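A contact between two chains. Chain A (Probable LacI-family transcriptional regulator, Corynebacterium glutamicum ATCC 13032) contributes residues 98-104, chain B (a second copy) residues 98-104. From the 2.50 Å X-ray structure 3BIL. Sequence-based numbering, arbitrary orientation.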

ATOM      1  N   ALA A  98      -5.272  -4.620  21.687  1.00 65.82           N
ATOM      2  CA  ALA A  98      -4.651  -5.282  20.551  1.00 64.15           C
ATOM      3  C   ALA A  98      -5.557  -5.139  19.332  1.00 61.89           C
ATOM      4  O   ALA A  98      -6.647  -4.583  19.435  1.00 58.53           O
ATOM      5  CB  ALA A  98      -4.362  -6.751  20.879  1.00 61.78           C
ATOM      6  N   THR A  99      -5.098  -5.650  18.188  1.00 62.99           N
ATOM      7  CA  THR A  99      -5.765  -5.458  16.893  1.00 61.17           C
ATOM      8  C   THR A  99      -5.611  -6.655  15.945  1.00 59.54           C
ATOM      9  O   THR A  99      -4.501  -7.024  15.556  1.00 60.00           O
ATOM     10  CB  THR A  99      -5.235  -4.166  16.181  1.00 62.86           C
ATOM     11  OG1 THR A  99      -5.557  -3.016  16.968  1.00 64.27           O
ATOM     12  CG2 THR A  99      -5.824  -3.997  14.780  1.00 59.70           C
ATOM     13  N   ILE A 100      -6.750  -7.225  15.570  1.00 57.22           N
ATOM     14  CA  ILE A 100      -6.878  -8.259  14.551  1.00 55.32           C
ATOM     15  C   ILE A 100      -7.534  -7.633  13.308  1.00 53.01           C
ATOM     16  O   ILE A 100      -8.612  -7.031  13.404  1.00 53.93           O
ATOM     17  CB  ILE A 100      -7.800  -9.387  15.067  1.00 56.56           C
ATOM     18  CG1 ILE A 100      -7.446  -9.773  16.505  1.00 60.40           C
ATOM     19  CG2 ILE A 100      -7.764 -10.593  14.160  1.00 57.61           C
ATOM     20  CD1 ILE A 100      -6.028 -10.333  16.710  1.00 62.41           C
ATOM     21  N   ILE A 101      -6.900  -7.769  12.151  1.00 48.91           N
ATOM     22  CA  ILE A 101      -7.392  -7.116  10.946  1.00 46.15           C
ATOM     23  C   ILE A 101      -8.048  -8.114  10.035  1.00 44.52           C
ATOM     24  O   ILE A 101      -7.578  -9.238   9.916  1.00 46.05           O
ATOM     25  CB  ILE A 101      -6.237  -6.405  10.151  1.00 48.11           C
ATOM     26  CG1 ILE A 101      -5.468  -5.422  11.043  1.00 46.84           C
ATOM     27  CG2 ILE A 101      -6.770  -5.679   8.901  1.00 45.76           C
ATOM     28  CD1 ILE A 101      -4.077  -5.858  11.327  1.00 48.91           C
ATOM     29  N   THR A 102      -9.121  -7.708   9.366  1.00 45.55           N
ATOM     30  CA  THR A 102      -9.609  -8.510   8.234  1.00 49.83           C
ATOM     31  C   THR A 102      -9.895  -7.721   6.950  1.00 47.23           C
ATOM     32  O   THR A 102     -10.135  -6.520   6.968  1.00 48.97           O
ATOM     33  CB  THR A 102     -10.859  -9.411   8.552  1.00 53.61           C
ATOM     34  OG1 THR A 102     -12.061  -8.752   8.118  1.00 57.69           O
ATOM     35  CG2 THR A 102     -10.956  -9.809  10.037  1.00 54.21           C
ATOM     36  N   ASN A 103      -9.928  -8.454   5.847  1.00 45.21           N
ATOM     37  CA  ASN A 103      -9.962  -7.895   4.537  1.00 41.32           C
ATOM     38  C   ASN A 103     -11.099  -8.550   3.788  1.00 45.04           C
ATOM     39  O   ASN A 103     -11.059  -9.744   3.545  1.00 47.07           O
ATOM     40  CB  ASN A 103      -8.639  -8.209   3.869  1.00 38.22           C
ATOM     41  CG  ASN A 103      -8.557  -7.681   2.456  1.00 42.17           C
ATOM     42  OD1 ASN A 103      -9.495  -7.082   1.933  1.00 46.01           O
ATOM     43  ND2 ASN A 103      -7.415  -7.891   1.826  1.00 41.72           N
ATOM     44  N   SER A 104     -12.110  -7.770   3.412  1.00 47.98           N
ATOM     45  CA  SER A 104     -13.328  -8.319   2.803  1.00 46.62           C
ATOM     46  C   SER A 104     -13.314  -8.441   1.285  1.00 50.32           C
ATOM     47  O   SER A 104     -14.247  -9.013   0.711  1.00 51.48           O
ATOM     48  CB  SER A 104     -14.550  -7.513   3.230  1.00 50.30           C
ATOM     49  OG  SER A 104     -14.655  -6.271   2.548  1.00 55.76           O
TER
ATOM     50  N   ALA B  98     -10.877 -19.012   5.717  1.00 68.15           N
ATOM     51  CA  ALA B  98     -10.932 -17.605   6.051  1.00 66.03           C
ATOM     52  C   ALA B  98      -9.586 -17.186   6.634  1.00 65.77           C
ATOM     53  O   ALA B  98      -8.698 -18.029   6.818  1.00 64.18           O
ATOM     54  CB  ALA B  98     -12.047 -17.367   7.048  1.00 66.81           C
ATOM     55  N   THR B  99      -9.454 -15.892   6.948  1.00 65.62           N
ATOM     56  CA  THR B  99      -8.147 -15.283   7.221  1.00 62.44           C
ATOM     57  C   THR B  99      -8.179 -14.119   8.213  1.00 59.52           C
ATOM     58  O   THR B  99      -8.916 -13.159   8.037  1.00 62.78           O
ATOM     59  CB  THR B  99      -7.491 -14.810   5.886  1.00 63.89           C
ATOM     60  OG1 THR B  99      -7.171 -15.949   5.074  1.00 63.70           O
ATOM     61  CG2 THR B  99      -6.220 -13.964   6.131  1.00 62.69           C
ATOM     62  N   ILE B 100      -7.340 -14.211   9.233  1.00 55.76           N
ATOM     63  CA  ILE B 100      -7.159 -13.169  10.232  1.00 57.99           C
ATOM     64  C   ILE B 100      -5.747 -12.619  10.044  1.00 58.26           C
ATOM     65  O   ILE B 100      -4.777 -13.395  10.036  1.00 62.59           O
ATOM     66  CB  ILE B 100      -7.263 -13.768  11.670  1.00 58.80           C
ATOM     67  CG1 ILE B 100      -8.550 -14.579  11.845  1.00 62.34           C
ATOM     68  CG2 ILE B 100      -7.162 -12.707  12.726  1.00 57.81           C
ATOM     69  CD1 ILE B 100      -9.849 -13.851  11.403  1.00 62.24           C
ATOM     70  N   ILE B 101      -5.616 -11.308   9.884  1.00 50.96           N
ATOM     71  CA  ILE B 101      -4.311 -10.741   9.608  1.00 46.73           C
ATOM     72  C   ILE B 101      -3.880  -9.956  10.810  1.00 46.32           C
ATOM     73  O   ILE B 101      -4.709  -9.261  11.413  1.00 43.46           O
ATOM     74  CB  ILE B 101      -4.333  -9.775   8.380  1.00 47.30           C
ATOM     75  CG1 ILE B 101      -4.664 -10.518   7.081  1.00 43.39           C
ATOM     76  CG2 ILE B 101      -3.017  -9.001   8.267  1.00 45.11           C
ATOM     77  CD1 ILE B 101      -6.019 -10.189   6.558  1.00 44.00           C
ATOM     78  N   THR B 102      -2.594 -10.043  11.163  1.00 46.08           N
ATOM     79  CA  THR B 102      -2.051  -9.100  12.160  1.00 46.79           C
ATOM     80  C   THR B 102      -0.758  -8.408  11.716  1.00 46.49           C
ATOM     81  O   THR B 102      -0.035  -8.899  10.859  1.00 50.47           O
ATOM     82  CB  THR B 102      -1.904  -9.679  13.620  1.00 49.02           C
ATOM     83  OG1 THR B 102      -0.553 -10.112  13.860  1.00 54.24           O
ATOM     84  CG2 THR B 102      -2.903 -10.808  13.924  1.00 48.64           C
ATOM     85  N   ASN B 103      -0.474  -7.272  12.339  1.00 44.94           N
ATOM     86  CA  ASN B 103       0.527  -6.356  11.870  1.00 42.53           C
ATOM     87  C   ASN B 103       1.398  -5.969  13.040  1.00 44.51           C
ATOM     88  O   ASN B 103       0.911  -5.383  13.986  1.00 46.14           O
ATOM     89  CB  ASN B 103      -0.158  -5.120  11.288  1.00 40.51           C
ATOM     90  CG  ASN B 103       0.806  -3.961  11.068  1.00 43.61           C
ATOM     91  OD1 ASN B 103       2.022  -4.145  11.010  1.00 46.33           O
ATOM     92  ND2 ASN B 103       0.266  -2.762  10.925  1.00 42.36           N
ATOM     93  N   SER B 104       2.691  -6.273  12.970  1.00 49.35           N
ATOM     94  CA  SER B 104       3.576  -6.157  14.139  1.00 49.06           C
ATOM     95  C   SER B 104       4.434  -4.896  14.250  1.00 52.24           C
ATOM     96  O   SER B 104       5.185  -4.757  15.225  1.00 56.25           O
ATOM     97  CB  SER B 104       4.428  -7.431  14.315  1.00 50.16           C
ATOM     98  OG  SER B 104       5.366  -7.657  13.269  1.00 51.19           O
TER

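The contact is built round I101(A) and I101(B), which lose 83 and 77 Å² to the opposing stretch, out of 368 Å² buried between the two stretches in all. Both lie in the middle of a strand running from residue 99 to 103, and their CA atoms are 4.9 Å apart. On either side of this pair the register continues as I100(A) with T102(B), at a CA–CA distance of 5.5 Å, and T102(A) with I100(B), at 5.6 Å. One strand therefore runs against the other, with the two copies of I101 facing each other at the centre.

The evidence for the pairing is a reciprocal set of backbone hydrogen bonds. I101(A) N donates to I101(B) O at 2.8 Å with an N-H...O angle of 160°, and I101(B) N donates to I101(A) O at 2.9 Å with an angle of 164°. Short distances and nearly straight angles agree in both directions, which identifies an antiparallel hydrogen-bonded pair. The arrangement also brings the two acceptors, I101(A) O and I101(B) O, to 3.2 Å of each other; with no proton between them, that proximity is a by-product of the pairing and not a bond. The ladder stops at this single bridge. The strand directions differ by 128° instead of approaching 180°, so the chains cross at the I101 pair and diverge from it, consistent with the longer CA–CA distances at the neighbouring positions.

The I101 side chains leave the backbone sideways to the opposing stretch, yet they still add apolar contact: CB of I101(A) is 4.3 Å from CB of I101(B). Each side chain also extends along the partner strand. CD1 of I101(A) comes within 3.9 Å of T102(B) CA and 4.0 Å of N103(B) CB, while CD1 of I101(B) lies 4.3 Å from T102(A) CA and 4.2 Å from N103(A) CB. The same pairs recur in both directions, with distances differing by a few tenths of an ångström, so the contact is close to twofold symmetric. In both copies chi1 is m and chi2 falls between wells, at 112° in chain A and 109° in chain B.

I100(A) and I100(B) follow in covered area, with 49 and 44 Å². Their side chains are apolar neighbours, but the modelled separation of I100(A) CG2 from I100(B) CG2 is 2.6 Å, too short for two methyl carbons. It is a clash in the coordinates and cannot be used to judge how tightly these residues pack. More ordinary spacing is found at the other end of each isoleucine: CD1 of I100(A) lies 4.2 Å from T102(B) CG2, and CD1 of I100(B) lies 4.4 Å from T102(A) CG2. The threonines thus offer methyl groups to this apolar contact, whereas their OG1 atoms are hydrogen-bonded elsewhere in the structure.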